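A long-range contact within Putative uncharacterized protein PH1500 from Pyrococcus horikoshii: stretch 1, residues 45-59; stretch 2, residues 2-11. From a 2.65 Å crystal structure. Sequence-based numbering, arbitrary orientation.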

# COMPACT_ATOMS: atom_id res chain seq x y z
N GLU A 45 3.85 -45.79 -9.02
CA GLU A 45 4.62 -45.18 -7.94
C GLU A 45 4.06 -43.83 -7.51
O GLU A 45 3.74 -42.98 -8.34
CB GLU A 45 6.09 -45.03 -8.34
CG GLU A 45 7.01 -44.68 -7.17
CD GLU A 45 8.35 -44.15 -7.62
OE1 GLU A 45 8.38 -43.19 -8.42
OE2 GLU A 45 9.39 -44.69 -7.17
N VAL A 46 3.92 -43.65 -6.20
CA VAL A 46 3.46 -42.38 -5.64
C VAL A 46 4.45 -41.90 -4.59
O VAL A 46 4.80 -42.64 -3.66
CB VAL A 46 2.06 -42.52 -5.01
CG1 VAL A 46 1.60 -41.18 -4.46
CG2 VAL A 46 1.06 -43.04 -6.03
N LYS A 47 4.92 -40.67 -4.74
CA LYS A 47 5.88 -40.09 -3.80
C LYS A 47 5.18 -39.44 -2.62
O LYS A 47 4.17 -38.75 -2.79
CB LYS A 47 6.79 -39.09 -4.52
N PHE A 48 5.72 -39.65 -1.42
CA PHE A 48 5.14 -39.10 -0.21
C PHE A 48 6.17 -38.28 0.55
O PHE A 48 7.28 -38.74 0.82
CB PHE A 48 4.63 -40.23 0.69
CG PHE A 48 3.39 -40.90 0.18
CD1 PHE A 48 3.48 -41.90 -0.79
CD2 PHE A 48 2.14 -40.55 0.66
CE1 PHE A 48 2.34 -42.53 -1.26
CE2 PHE A 48 1.00 -41.17 0.19
CZ PHE A 48 1.10 -42.16 -0.77
N LYS A 49 5.80 -37.05 0.91
CA LYS A 49 6.68 -36.21 1.72
C LYS A 49 6.37 -36.42 3.19
O LYS A 49 5.21 -36.45 3.59
CB LYS A 49 6.53 -34.74 1.35
CG LYS A 49 7.48 -33.82 2.10
CD LYS A 49 7.65 -32.48 1.40
CE LYS A 49 8.59 -31.55 2.17
NZ LYS A 49 10.02 -31.77 1.80
N VAL A 50 7.42 -36.57 3.99
CA VAL A 50 7.24 -36.68 5.43
C VAL A 50 7.08 -35.28 6.01
O VAL A 50 8.06 -34.62 6.34
CB VAL A 50 8.43 -37.39 6.10
CG1 VAL A 50 8.15 -37.59 7.59
CG2 VAL A 50 8.69 -38.73 5.42
N VAL A 51 5.82 -34.85 6.11
CA VAL A 51 5.50 -33.52 6.62
C VAL A 51 6.09 -33.35 8.01
O VAL A 51 6.67 -32.31 8.33
CB VAL A 51 3.98 -33.29 6.68
CG1 VAL A 51 3.67 -31.92 7.26
CG2 VAL A 51 3.37 -33.44 5.30
N GLN A 52 5.95 -34.38 8.84
CA GLN A 52 6.59 -34.35 10.16
C GLN A 52 6.87 -35.74 10.70
O GLN A 52 6.08 -36.66 10.54
CB GLN A 52 5.74 -33.55 11.16
CG GLN A 52 6.44 -33.31 12.49
CD GLN A 52 5.59 -32.52 13.47
OE1 GLN A 52 4.36 -32.63 13.47
NE2 GLN A 52 6.24 -31.73 14.31
N ALA A 53 8.03 -35.89 11.33
CA ALA A 53 8.36 -37.14 12.01
C ALA A 53 8.61 -36.82 13.47
O ALA A 53 9.50 -36.04 13.80
CB ALA A 53 9.58 -37.78 11.38
N TYR A 54 7.80 -37.41 14.36
CA TYR A 54 7.96 -37.15 15.79
C TYR A 54 8.25 -38.43 16.56
O TYR A 54 7.37 -39.27 16.76
CB TYR A 54 6.72 -36.45 16.36
CG TYR A 54 6.91 -35.96 17.78
CD1 TYR A 54 7.55 -34.75 18.04
CD2 TYR A 54 6.45 -36.70 18.86
CE1 TYR A 54 7.73 -34.30 19.33
CE2 TYR A 54 6.62 -36.25 20.16
CZ TYR A 54 7.26 -35.05 20.39
OH TYR A 54 7.43 -34.60 21.68
N PRO A 55 9.50 -38.58 17.02
CA PRO A 55 10.57 -37.59 16.81
C PRO A 55 11.30 -37.81 15.48
O PRO A 55 10.94 -38.72 14.73
CB PRO A 55 11.51 -37.84 17.99
CG PRO A 55 11.11 -39.19 18.57
CD PRO A 55 9.98 -39.75 17.76
N SER A 56 12.29 -36.98 15.20
CA SER A 56 13.08 -37.14 13.98
C SER A 56 14.57 -37.03 14.30
O SER A 56 15.01 -36.04 14.89
CB SER A 56 12.67 -36.09 12.94
OG SER A 56 13.60 -36.02 11.87
N PRO A 57 15.36 -38.05 13.94
CA PRO A 57 14.97 -39.24 13.17
C PRO A 57 14.21 -40.29 13.99
O PRO A 57 14.23 -40.24 15.22
CB PRO A 57 16.31 -39.82 12.71
CG PRO A 57 17.29 -39.36 13.72
CD PRO A 57 16.77 -38.11 14.37
N LEU A 58 13.56 -41.22 13.30
CA LEU A 58 12.78 -42.27 13.95
C LEU A 58 12.88 -43.60 13.21
O LEU A 58 13.02 -43.62 11.98
CB LEU A 58 11.32 -41.82 14.10
CG LEU A 58 10.14 -42.66 13.60
CD1 LEU A 58 8.87 -42.19 14.28
CD2 LEU A 58 9.97 -42.55 12.09
N ARG A 59 12.83 -44.70 13.95
CA ARG A 59 12.82 -46.02 13.34
C ARG A 59 11.41 -46.59 13.35
O ARG A 59 10.80 -46.74 14.41
CB ARG A 59 13.78 -46.96 14.07
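Stretch 2 2-11: SELKLKPLPK

The most unusual feature of this contact is that one unbroken strand of stretch 2, residues 3-8, pairs with two successive strands of stretch 1, on both sides of a corner at Val51. The extra residue at the corner shifts the register: Lys49 pairs with Lys7, but the next hydrogen-bonded pair is Gln52 with Lys5, three residues on in stretch 1 and two back in stretch 2. Val51 has phi/psi of -56/-44, far from extended values, and its N lies 2.7 Å from Lys5 O, the same carbonyl that accepts a hydrogen bond from Gln52 N at 3.0 Å.

Stretch 2 runs antiparallel to its partners. Its strand makes an angle of 173° with strand 52-54, almost perfectly antiparallel, but 144° with strand 45-50, where the axes approach to 4.4 Å. Beyond the corner, Tyr54 N donates to Glu3 O and Glu3 N to Tyr54 O, each at 2.9 Å, and Lys5 N reaches Gln52 O at 2.9 Å. Before it, Lys49 N bonds to Lys7 O at 2.7 Å and Lys7 N to Lys49 O at 3.1 Å. Pro8 has no amide hydrogen, yet it fits the strand because it occupies a non-hydrogen-bonded site opposite Phe48, with the CA atoms of Pro8 and Phe48 only 4.1 Å apart. The next hydrogen bond comes just past the strand, where Leu9 N donates to Lys47 O at 2.7 Å.

Alternation along the strand sends Leu4, Leu6 and Pro8 to one face, with Phe48, Val50 and Ala53. These buried, apolar residues need no polar partners. Leu6 CD2 packs 3.7 Å from Val50 CG2, and Pro8 CB lies 3.9 Å from Phe48 CE2. Leu4 CD2 meets Ala53 CB at 3.9 Å and Leu58 CD2 at 3.8 Å; Ala53 offers a single methyl there, and Leu58, from the following strand, adds a second apolar contact.

The other face carries Glu3, Lys5 and Lys7 beside Tyr54, Gln52 and Lys49. Glu3, Lys5, Lys7, Gln52 and Lys49 combine aliphatic stems with polar ends, while Tyr54 brings an aromatic ring. Lys5, extended from an m chi1, places NZ 3.2 Å from Gln52 OE1 in a hydrogen bond, a neutral amide oxygen accepting from the ammonium group. Val51 points toward stretch 2, and its CG2 touches the methylene CG of Lys7 at 3.6 Å. Past the strand, Leu9 lays CD2 3.7 Å from Lys49 CB, so even the lysine stem contributes apolar surface.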

# COMPACT_ATOMS: atom_id res chain seq x y z
N SER A 2 5.87 -42.22 18.83
CA SER A 2 6.25 -42.49 17.45
C SER A 2 5.12 -42.10 16.51
O SER A 2 4.06 -42.73 16.49
CB SER A 2 6.61 -43.97 17.29
OG SER A 2 7.18 -44.23 16.02
N GLU A 3 5.35 -41.06 15.71
CA GLU A 3 4.31 -40.50 14.86
C GLU A 3 4.84 -40.05 13.49
O GLU A 3 5.88 -39.39 13.40
CB GLU A 3 3.62 -39.32 15.55
CG GLU A 3 2.50 -39.72 16.49
CD GLU A 3 1.90 -38.53 17.22
OE1 GLU A 3 2.43 -37.41 17.07
OE2 GLU A 3 0.90 -38.72 17.95
N LEU A 4 4.11 -40.40 12.44
CA LEU A 4 4.44 -39.97 11.09
C LEU A 4 3.29 -39.18 10.46
O LEU A 4 2.16 -39.66 10.40
CB LEU A 4 4.78 -41.17 10.21
CG LEU A 4 6.17 -41.79 10.37
CD1 LEU A 4 6.38 -42.92 9.37
CD2 LEU A 4 7.26 -40.73 10.23
N LYS A 5 3.60 -37.98 9.99
CA LYS A 5 2.65 -37.17 9.25
C LYS A 5 3.13 -37.03 7.82
O LYS A 5 4.18 -36.42 7.56
CB LYS A 5 2.49 -35.79 9.90
CG LYS A 5 1.82 -35.83 11.27
CD LYS A 5 1.68 -34.45 11.87
CE LYS A 5 0.93 -34.51 13.20
NZ LYS A 5 1.35 -33.42 14.13
N LEU A 6 2.36 -37.61 6.90
CA LEU A 6 2.75 -37.76 5.50
C LEU A 6 1.74 -37.13 4.54
O LEU A 6 0.58 -36.90 4.91
CB LEU A 6 2.86 -39.24 5.15
CG LEU A 6 3.70 -40.15 6.04
CD1 LEU A 6 3.45 -41.60 5.66
CD2 LEU A 6 5.17 -39.80 5.91
N LYS A 7 2.18 -36.89 3.31
CA LYS A 7 1.30 -36.45 2.24
C LYS A 7 1.91 -36.78 0.88
O LYS A 7 3.12 -36.71 0.70
CB LYS A 7 1.01 -34.94 2.34
CG LYS A 7 2.18 -34.04 1.97
CD LYS A 7 1.80 -32.57 2.11
CE LYS A 7 3.00 -31.66 1.90
NZ LYS A 7 2.83 -30.76 0.72
N PRO A 8 1.06 -37.16 -0.09
CA PRO A 8 1.53 -37.49 -1.44
C PRO A 8 1.95 -36.23 -2.19
O PRO A 8 1.37 -35.17 -1.96
CB PRO A 8 0.30 -38.12 -2.10
CG PRO A 8 -0.85 -37.51 -1.38
CD PRO A 8 -0.40 -37.32 0.04
N LEU A 9 2.95 -36.33 -3.06
CA LEU A 9 3.40 -35.17 -3.83
C LEU A 9 2.40 -34.79 -4.93
O LEU A 9 1.98 -33.63 -5.00
CB LEU A 9 4.82 -35.37 -4.39
CG LEU A 9 5.95 -35.54 -3.38
CD1 LEU A 9 7.30 -35.53 -4.07
CD2 LEU A 9 5.89 -34.47 -2.31
N PRO A 10 2.01 -35.75 -5.79
CA PRO A 10 0.87 -35.39 -6.63
C PRO A 10 -0.42 -35.60 -5.85
O PRO A 10 -0.60 -36.65 -5.23
CB PRO A 10 0.96 -36.37 -7.79
CG PRO A 10 1.61 -37.57 -7.21
CD PRO A 10 2.55 -37.08 -6.14
N LYS A 11 -1.31 -34.61 -5.86
CA LYS A 11 -2.54 -34.71 -5.09
C LYS A 11 -3.55 -35.61 -5.80
O LYS A 11 -4.57 -35.15 -6.32
CB LYS A 11 -3.13 -33.32 -4.83
CG LYS A 11 -2.24 -32.44 -3.95
CD LYS A 11 -1.73 -33.22 -2.74
CE LYS A 11 -0.73 -32.41 -1.93
NZ LYS A 11 0.54 -32.18 -2.67